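Local coordinates for protein agmatine ureohydrolase (Thermoplasma volcanium GSS1, PDB 3PZL) that probably hydrolyses agmatine to putrescine and urea, as a member of the arginase family that binds two manganese ions per subunit, at residues F199-S202 against F203-K206; Y213-E216 against V217-S221; V254-L257 against I258-L261. All coordinates share one frame; numbering follows the deposited sequence.

Contact 1 (F199-S202 against F203-K206); sequences FISS and FDVK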
loop_
_atom_site.group_PDB
_atom_site.type_symbol
_atom_site.label_atom_id
_atom_site.label_comp_id
_atom_site.label_asym_id
_atom_site.label_seq_id
_atom_site.Cartn_x
_atom_site.Cartn_y
_atom_site.Cartn_z
ATOM N N PHE B 199 -30.931 13.975 16.935
ATOM C CA PHE B 199 -30.084 13.440 15.873
ATOM C C PHE B 199 -30.178 14.366 14.682
ATOM O O PHE B 199 -31.265 14.649 14.190
ATOM C CB PHE B 199 -30.512 12.021 15.455
ATOM C CG PHE B 199 -30.179 10.947 16.459
ATOM C CD1 PHE B 199 -31.186 10.303 17.175
ATOM C CD2 PHE B 199 -28.853 10.548 16.673
ATOM C CE1 PHE B 199 -30.870 9.297 18.096
ATOM C CE2 PHE B 199 -28.538 9.544 17.603
ATOM C CZ PHE B 199 -29.541 8.917 18.304
ATOM N N ILE B 200 -29.039 14.840 14.208
ATOM C CA ILE B 200 -29.039 15.701 13.058
ATOM C C ILE B 200 -28.279 15.034 11.930
ATOM O O ILE B 200 -27.071 14.704 12.046
ATOM C CB ILE B 200 -28.496 17.070 13.425
ATOM C CG1 ILE B 200 -29.446 17.708 14.421
ATOM C CG2 ILE B 200 -28.387 17.972 12.204
ATOM C CD1 ILE B 200 -28.755 18.580 15.401
ATOM N N SER B 201 -29.011 14.820 10.838
ATOM C CA SER B 201 -28.494 14.115 9.684
ATOM C C SER B 201 -27.460 14.947 8.934
ATOM O O SER B 201 -27.609 16.156 8.839
ATOM C CB SER B 201 -29.644 13.725 8.744
ATOM O OG SER B 201 -30.072 14.843 7.979
ATOM N N SER B 202 -26.447 14.291 8.365
ATOM C CA SER B 202 -25.505 14.992 7.510
ATOM C C SER B 202 -26.198 15.710 6.354
ATOM O O SER B 202 -25.669 16.673 5.822
ATOM C CB SER B 202 -24.417 14.038 6.987
ATOM O OG SER B 202 -24.948 13.098 6.082
ATOM N N PHE B 203 -27.378 15.225 5.970
ATOM C CA PHE B 203 -28.222 15.872 4.951
ATOM C C PHE B 203 -28.865 17.161 5.440
ATOM O O PHE B 203 -28.892 18.152 4.698
ATOM C CB PHE B 203 -29.291 14.913 4.459
ATOM C CG PHE B 203 -28.755 13.558 4.083
ATOM C CD1 PHE B 203 -27.952 13.397 2.952
ATOM C CD2 PHE B 203 -29.039 12.433 4.862
ATOM C CE1 PHE B 203 -27.459 12.156 2.602
ATOM C CE2 PHE B 203 -28.534 11.177 4.494
ATOM C CZ PHE B 203 -27.751 11.059 3.365
ATOM N N ASP B 204 -29.360 17.146 6.686
ATOM C CA ASP B 204 -29.764 18.380 7.391
ATOM C C ASP B 204 -28.687 19.461 7.279
ATOM O O ASP B 204 -28.966 20.584 6.822
ATOM C CB ASP B 204 -30.062 18.116 8.873
ATOM C CG ASP B 204 -31.362 17.364 9.082
ATOM O OD1 ASP B 204 -32.250 17.407 8.175
ATOM O OD2 ASP B 204 -31.493 16.716 10.157
ATOM N N VAL B 205 -27.469 19.121 7.693
ATOM C CA VAL B 205 -26.369 20.060 7.668
ATOM C C VAL B 205 -26.122 20.591 6.257
ATOM O O VAL B 205 -26.013 21.792 6.051
ATOM C CB VAL B 205 -25.070 19.423 8.205
ATOM C CG1 VAL B 205 -23.948 20.416 8.180
ATOM C CG2 VAL B 205 -25.278 18.915 9.591
ATOM N N LYS B 206 -26.035 19.687 5.294
ATOM C CA LYS B 206 -25.676 20.052 3.934
ATOM C C LYS B 206 -26.770 20.973 3.369
ATOM O O LYS B 206 -26.486 21.837 2.543
ATOM C CB LYS B 206 -25.426 18.762 3.099
ATOM C CG LYS B 206 -25.103 18.914 1.594
ATOM C CD LYS B 206 -23.879 19.784 1.315
ATOM C CE LYS B 206 -23.919 20.374 -0.122
ATOM N NZ LYS B 206 -23.579 21.900 -0.126
#
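S201 and D204 each accept a hydrogen bond from the other's backbone N where strand 198-201 runs into helix 202-220. The side chain of D204 can be followed outward. Its CB lies beside the methyl CG2 of I200 at 3.7 Å, the two side chains crossing at about a right angle. CG comes next, swung anti to its own carbonyl carbon (chi1 -73°), which folds the carboxylate back over the start of the helix; it passes 3.0 Å from S201 OG. At the tip, OD2 accepts from S201 N at 3.2 Å, the donor standing 44° out of the carboxylate plane. OD1 is turned away from S201 N, staying near S201 OG without a hydrogen bond to it. S201 returns the grip: its OG, placed between backbone N and carbonyl carbon (chi1 78°), accepts from D204 N at 2.7 Å with a nearly straight N-H. This reciprocal pair is a capping box, with S201 at the N-cap. Serine suits the cap because its short hydroxyl arm can reach an amide of the first turn, here D204 N; aspartate reaches back to S201 N, and its negative charge probably also suits the N-terminal end of the helix dipole. Were D204 replaced by an alanine, S201 N would probably lose its side-chain acceptor and the first turn its nearby negative charge. Behind the box, the regular helical bonds begin, V205 N to S201 O at 3.2 Å and K206 N to S202 O at 3.1 Å. I200 CG2 also meets V205 CG2 at 4.2 Å, both residues touching I179 of the neighbouring strand. S202 OG lies over one face of the F203 ring, 4.1 Å above its centre, while hydrogen-bonded to F247 O.

Contact 2 (Y213-E216 against V217-S221); sequences YIEE and VDRKS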
loop_
_atom_site.group_PDB
_atom_site.type_symbol
_atom_site.label_atom_id
_atom_site.label_comp_id
_atom_site.label_asym_id
_atom_site.label_seq_id
_atom_site.Cartn_x
_atom_site.Cartn_y
_atom_site.Cartn_z
ATOM N N TYR B 213 -27.583 24.380 13.614
ATOM C CA TYR B 213 -27.485 23.362 14.669
ATOM C C TYR B 213 -26.483 23.694 15.772
ATOM O O TYR B 213 -26.671 23.314 16.918
ATOM C CB TYR B 213 -27.219 21.997 14.031
ATOM C CG TYR B 213 -28.239 21.729 12.937
ATOM C CD1 TYR B 213 -29.548 21.324 13.252
ATOM C CD2 TYR B 213 -27.909 21.925 11.589
ATOM C CE1 TYR B 213 -30.466 21.109 12.275
ATOM C CE2 TYR B 213 -28.821 21.707 10.610
ATOM C CZ TYR B 213 -30.095 21.309 10.963
ATOM O OH TYR B 213 -31.023 21.099 9.989
ATOM N N ILE B 214 -25.434 24.430 15.411
ATOM C CA ILE B 214 -24.512 25.020 16.405
ATOM C C ILE B 214 -25.213 26.058 17.321
ATOM O O ILE B 214 -25.033 26.022 18.550
ATOM C CB ILE B 214 -23.316 25.670 15.722
ATOM C CG1 ILE B 214 -22.538 24.611 14.935
ATOM C CG2 ILE B 214 -22.433 26.326 16.739
ATOM C CD1 ILE B 214 -21.368 25.157 14.153
ATOM N N GLU B 215 -25.999 26.961 16.707
ATOM C CA GLU B 215 -26.800 27.964 17.427
ATOM C C GLU B 215 -27.719 27.327 18.472
ATOM O O GLU B 215 -27.740 27.767 19.621
ATOM C CB GLU B 215 -27.660 28.837 16.480
ATOM C CG GLU B 215 -26.970 29.418 15.226
ATOM C CD GLU B 215 -25.760 30.333 15.531
ATOM O OE1 GLU B 215 -25.332 30.417 16.721
ATOM O OE2 GLU B 215 -25.226 30.958 14.565
ATOM N N GLU B 216 -28.474 26.307 18.072
ATOM C CA GLU B 216 -29.391 25.636 18.988
ATOM C C GLU B 216 -28.657 25.182 20.262
ATOM O O GLU B 216 -29.012 25.620 21.365
ATOM C CB GLU B 216 -30.132 24.455 18.326
ATOM C CG GLU B 216 -31.006 24.795 17.119
ATOM C CD GLU B 216 -31.498 23.545 16.377
ATOM O OE1 GLU B 216 -31.062 22.413 16.718
ATOM O OE2 GLU B 216 -32.312 23.689 15.426
ATOM N N VAL B 217 -27.616 24.359 20.101
ATOM C CA VAL B 217 -26.796 23.850 21.221
ATOM C C VAL B 217 -26.217 24.967 22.107
ATOM O O VAL B 217 -26.368 24.949 23.315
ATOM C CB VAL B 217 -25.624 22.964 20.715
ATOM C CG1 VAL B 217 -24.787 22.486 21.853
ATOM C CG2 VAL B 217 -26.162 21.769 19.938
ATOM N N ASP B 218 -25.546 25.933 21.502
ATOM C CA ASP B 218 -25.023 27.056 22.260
ATOM C C ASP B 218 -26.058 27.747 23.174
ATOM O O ASP B 218 -25.759 28.087 24.315
ATOM C CB ASP B 218 -24.388 28.079 21.335
ATOM C CG ASP B 218 -23.313 28.889 22.033
ATOM O OD1 ASP B 218 -23.032 28.624 23.218
ATOM O OD2 ASP B 218 -22.731 29.787 21.402
ATOM N N ARG B 219 -27.274 27.948 22.677
ATOM C CA ARG B 219 -28.317 28.583 23.475
ATOM C C ARG B 219 -28.824 27.703 24.606
ATOM O O ARG B 219 -28.995 28.175 25.725
ATOM C CB ARG B 219 -29.476 29.024 22.586
ATOM C CG ARG B 219 -29.163 30.292 21.814
ATOM C CD ARG B 219 -30.090 30.446 20.629
ATOM N NE ARG B 219 -29.920 31.732 19.926
ATOM C CZ ARG B 219 -28.942 32.001 19.048
ATOM N NH1 ARG B 219 -28.012 31.072 18.786
ATOM N NH2 ARG B 219 -28.885 33.198 18.440
ATOM N N LYS B 220 -29.045 26.426 24.307
ATOM C CA LYS B 220 -29.600 25.474 25.266
ATOM C C LYS B 220 -28.684 25.142 26.446
ATOM O O LYS B 220 -29.114 25.155 27.585
ATOM C CB LYS B 220 -30.007 24.180 24.549
ATOM C CG LYS B 220 -30.721 23.215 25.463
ATOM C CD LYS B 220 -31.497 22.169 24.695
ATOM C CE LYS B 220 -32.500 21.440 25.652
ATOM N NZ LYS B 220 -32.886 20.125 25.005
ATOM N N SER B 221 -27.425 24.845 26.156
ATOM C CA SER B 221 -26.483 24.278 27.121
ATOM C C SER B 221 -25.556 25.311 27.739
ATOM O O SER B 221 -25.081 26.226 27.073
ATOM C CB SER B 221 -25.623 23.262 26.396
ATOM O OG SER B 221 -26.400 22.489 25.482
#
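E215 and R219 face each other one turn apart on the last two turns of helix 202-220, an alpha-helical i to i+4 pairing on the outside of the alpha/beta fold. The main-chain bonds set the frame: D218 N to I214 O at 3.0 Å, R219 N to E215 O at 3.1 Å and K220 N to E216 O at 3.1 Å, whereas V217 N to Y213 O is weak. Of the van der Waals contacts, the methyl V217 CG2 lies against the carbonyl Y213 O at 3.4 Å; a branched valine fills this buried side compactly. The charged contacts lie on the more exposed flank, beside helix 251-261. A bend at chi2 (-60°) curls the E215 carboxylate back, and the arginine, extended from CG to NE, brings NH1 alongside E215 CB, within weak reach of OE1, the two planes 88° apart. Glutamate and arginine are long enough to meet over one turn, but OE1 has a further salt bridge to R260. D218 OD1 binds Y263 and K264, and OD2 makes a long, weak ion pair with R260. The R219 guanidinium also folds over its own helix: NH1 gives a second weak bond to E215 O, which lies at the guanidinium edge, in its plane, 3.4 Å away.

Contact 3 (V254-L257 against I258-L261); sequences VRRL and IERL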
loop_
_atom_site.group_PDB
_atom_site.type_symbol
_atom_site.label_atom_id
_atom_site.label_comp_id
_atom_site.label_asym_id
_atom_site.label_seq_id
_atom_site.Cartn_x
_atom_site.Cartn_y
_atom_site.Cartn_z
ATOM N N VAL B 254 -16.796 20.315 11.045
ATOM C CA VAL B 254 -16.479 19.860 12.368
ATOM C C VAL B 254 -15.640 20.916 13.028
ATOM O O VAL B 254 -15.686 21.082 14.253
ATOM C CB VAL B 254 -15.782 18.500 12.352
ATOM C CG1 VAL B 254 -15.311 18.099 13.715
ATOM C CG2 VAL B 254 -16.729 17.434 11.830
ATOM N N ARG B 255 -14.891 21.662 12.219
ATOM C CA ARG B 255 -13.980 22.668 12.748
ATOM C C ARG B 255 -14.807 23.787 13.294
ATOM O O ARG B 255 -14.541 24.285 14.378
ATOM C CB ARG B 255 -13.020 23.165 11.660
ATOM C CG ARG B 255 -12.118 24.351 12.050
ATOM C CD ARG B 255 -11.398 24.886 10.808
ATOM N NE ARG B 255 -10.513 26.046 11.058
ATOM C CZ ARG B 255 -10.851 27.313 10.793
ATOM N NH1 ARG B 255 -12.052 27.562 10.320
ATOM N NH2 ARG B 255 -10.008 28.325 11.010
ATOM N N ARG B 256 -15.840 24.158 12.551
ATOM C CA ARG B 256 -16.731 25.228 12.955
ATOM C C ARG B 256 -17.456 24.836 14.223
ATOM O O ARG B 256 -17.636 25.641 15.112
ATOM C CB ARG B 256 -17.696 25.564 11.805
ATOM C CG ARG B 256 -18.661 26.691 12.081
ATOM C CD ARG B 256 -17.985 28.043 12.191
ATOM N NE ARG B 256 -18.952 29.067 12.561
ATOM C CZ ARG B 256 -18.659 30.342 12.782
ATOM N NH1 ARG B 256 -17.407 30.755 12.706
ATOM N NH2 ARG B 256 -19.622 31.191 13.127
ATOM N N LEU B 257 -17.857 23.587 14.319
ATOM C CA LEU B 257 -18.493 23.092 15.537
ATOM C C LEU B 257 -17.609 23.278 16.769
ATOM O O LEU B 257 -18.088 23.621 17.840
ATOM C CB LEU B 257 -18.925 21.616 15.412
ATOM C CG LEU B 257 -19.760 21.102 16.616
ATOM C CD1 LEU B 257 -20.786 20.099 16.280
ATOM C CD2 LEU B 257 -18.887 20.537 17.662
ATOM N N ILE B 258 -16.317 23.073 16.598
ATOM C CA ILE B 258 -15.377 23.127 17.686
ATOM C C ILE B 258 -15.018 24.561 18.006
ATOM O O ILE B 258 -15.098 24.983 19.159
ATOM C CB ILE B 258 -14.126 22.294 17.354
ATOM C CG1 ILE B 258 -14.528 20.814 17.148
ATOM C CG2 ILE B 258 -13.086 22.430 18.445
ATOM C CD1 ILE B 258 -13.472 19.941 16.577
ATOM N N GLU B 259 -14.599 25.300 16.984
ATOM C CA GLU B 259 -14.367 26.755 17.059
ATOM C C GLU B 259 -15.422 27.397 18.005
ATOM O O GLU B 259 -15.089 28.018 19.010
ATOM C CB GLU B 259 -14.577 27.301 15.644
ATOM C CG GLU B 259 -13.739 28.427 15.206
ATOM C CD GLU B 259 -14.165 28.977 13.835
ATOM O OE1 GLU B 259 -15.365 28.979 13.493
ATOM O OE2 GLU B 259 -13.284 29.421 13.076
ATOM N N ARG B 260 -16.695 27.182 17.670
ATOM C CA ARG B 260 -17.824 27.834 18.293
ATOM C C ARG B 260 -18.197 27.323 19.694
ATOM O O ARG B 260 -18.846 28.026 20.441
ATOM C CB ARG B 260 -19.024 27.673 17.366
ATOM C CG ARG B 260 -18.994 28.539 16.115
ATOM C CD ARG B 260 -19.215 30.026 16.418
ATOM N NE ARG B 260 -20.290 30.286 17.385
ATOM C CZ ARG B 260 -21.593 30.055 17.170
ATOM N NH1 ARG B 260 -22.029 29.525 16.022
ATOM N NH2 ARG B 260 -22.474 30.326 18.125
ATOM N N LEU B 261 -17.770 26.119 20.040
ATOM C CA LEU B 261 -18.201 25.478 21.268
ATOM C C LEU B 261 -17.116 25.164 22.311
ATOM O O LEU B 261 -17.427 24.663 23.389
ATOM C CB LEU B 261 -18.959 24.196 20.922
ATOM C CG LEU B 261 -20.478 24.231 20.891
ATOM C CD1 LEU B 261 -21.054 25.600 20.576
ATOM C CD2 LEU B 261 -20.979 23.230 19.897
#
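CG of R255 stands opposite the backbone N (chi1 173°) and the chain runs extended to NE, while R256 starts in the same sense and then bends at chi2 (68°), so that both guanidinium groups come round to the carboxylate of E259. The glutamate, extended beyond CG, puts one oxygen toward each. OE1 accepts from R256 NH1 at 2.8 Å on the syn side but tilted out of the carboxylate plane, the bond itself bent and the two planes 80° apart. OE2 lies 3.5 Å from R255 NH1, well out of that guanidinium plane, so charge attraction alone joins them. Together the three residues form a salt-bridge network along helix 251-261, the helix of the beta-alpha-beta unit between strands 223-229 and 265-271. R255 also makes a cation-pi contact with F203 of a neighbouring subunit. R260 adds a different contact: its CD sits 3.5 Å above one face of the R256 guanidinium, offset toward the rim.

The inward side is aliphatic. V254 CG1 meets I258 CD1 at 3.9 Å, and L257 CD2 meets L261 CD2 at 4.1 Å; such branched residues fit between strand 138-143, touched by V254 and L257, and helix 281-303, touched by I258. R256 NH2 and R260 NH1 come within 4.1 Å, a pair of like charges, but D211 takes R256 NE and E215 takes R260 NH2. These acidic partners probably offset the closeness of R256 and R260, while E259 shares one negative charge between R255 and R256.

In the fold
Contact 1 joins the end of strand 198-201 to the start of helix 202-220, and contact 2 lies at that helix's far end, their centres 15 Å apart; Y213 of contact 2 packs back on contact 1, its OH 3.3 Å from D204 CB. Contact 3 lies on the adjacent helix 251-261, its centre 12 Å from that of contact 2, tied to it by the salt bridge from R260 NH2 to E215 OE1 at 3.2 Å. Contacts 1 and 3 do not touch within one chain, but R255 meets F203 of a neighbouring subunit. Contact 2 is remote from the manganese pair, whereas the side chains of S202 and V254 each lie about 12 Å from a manganese ion.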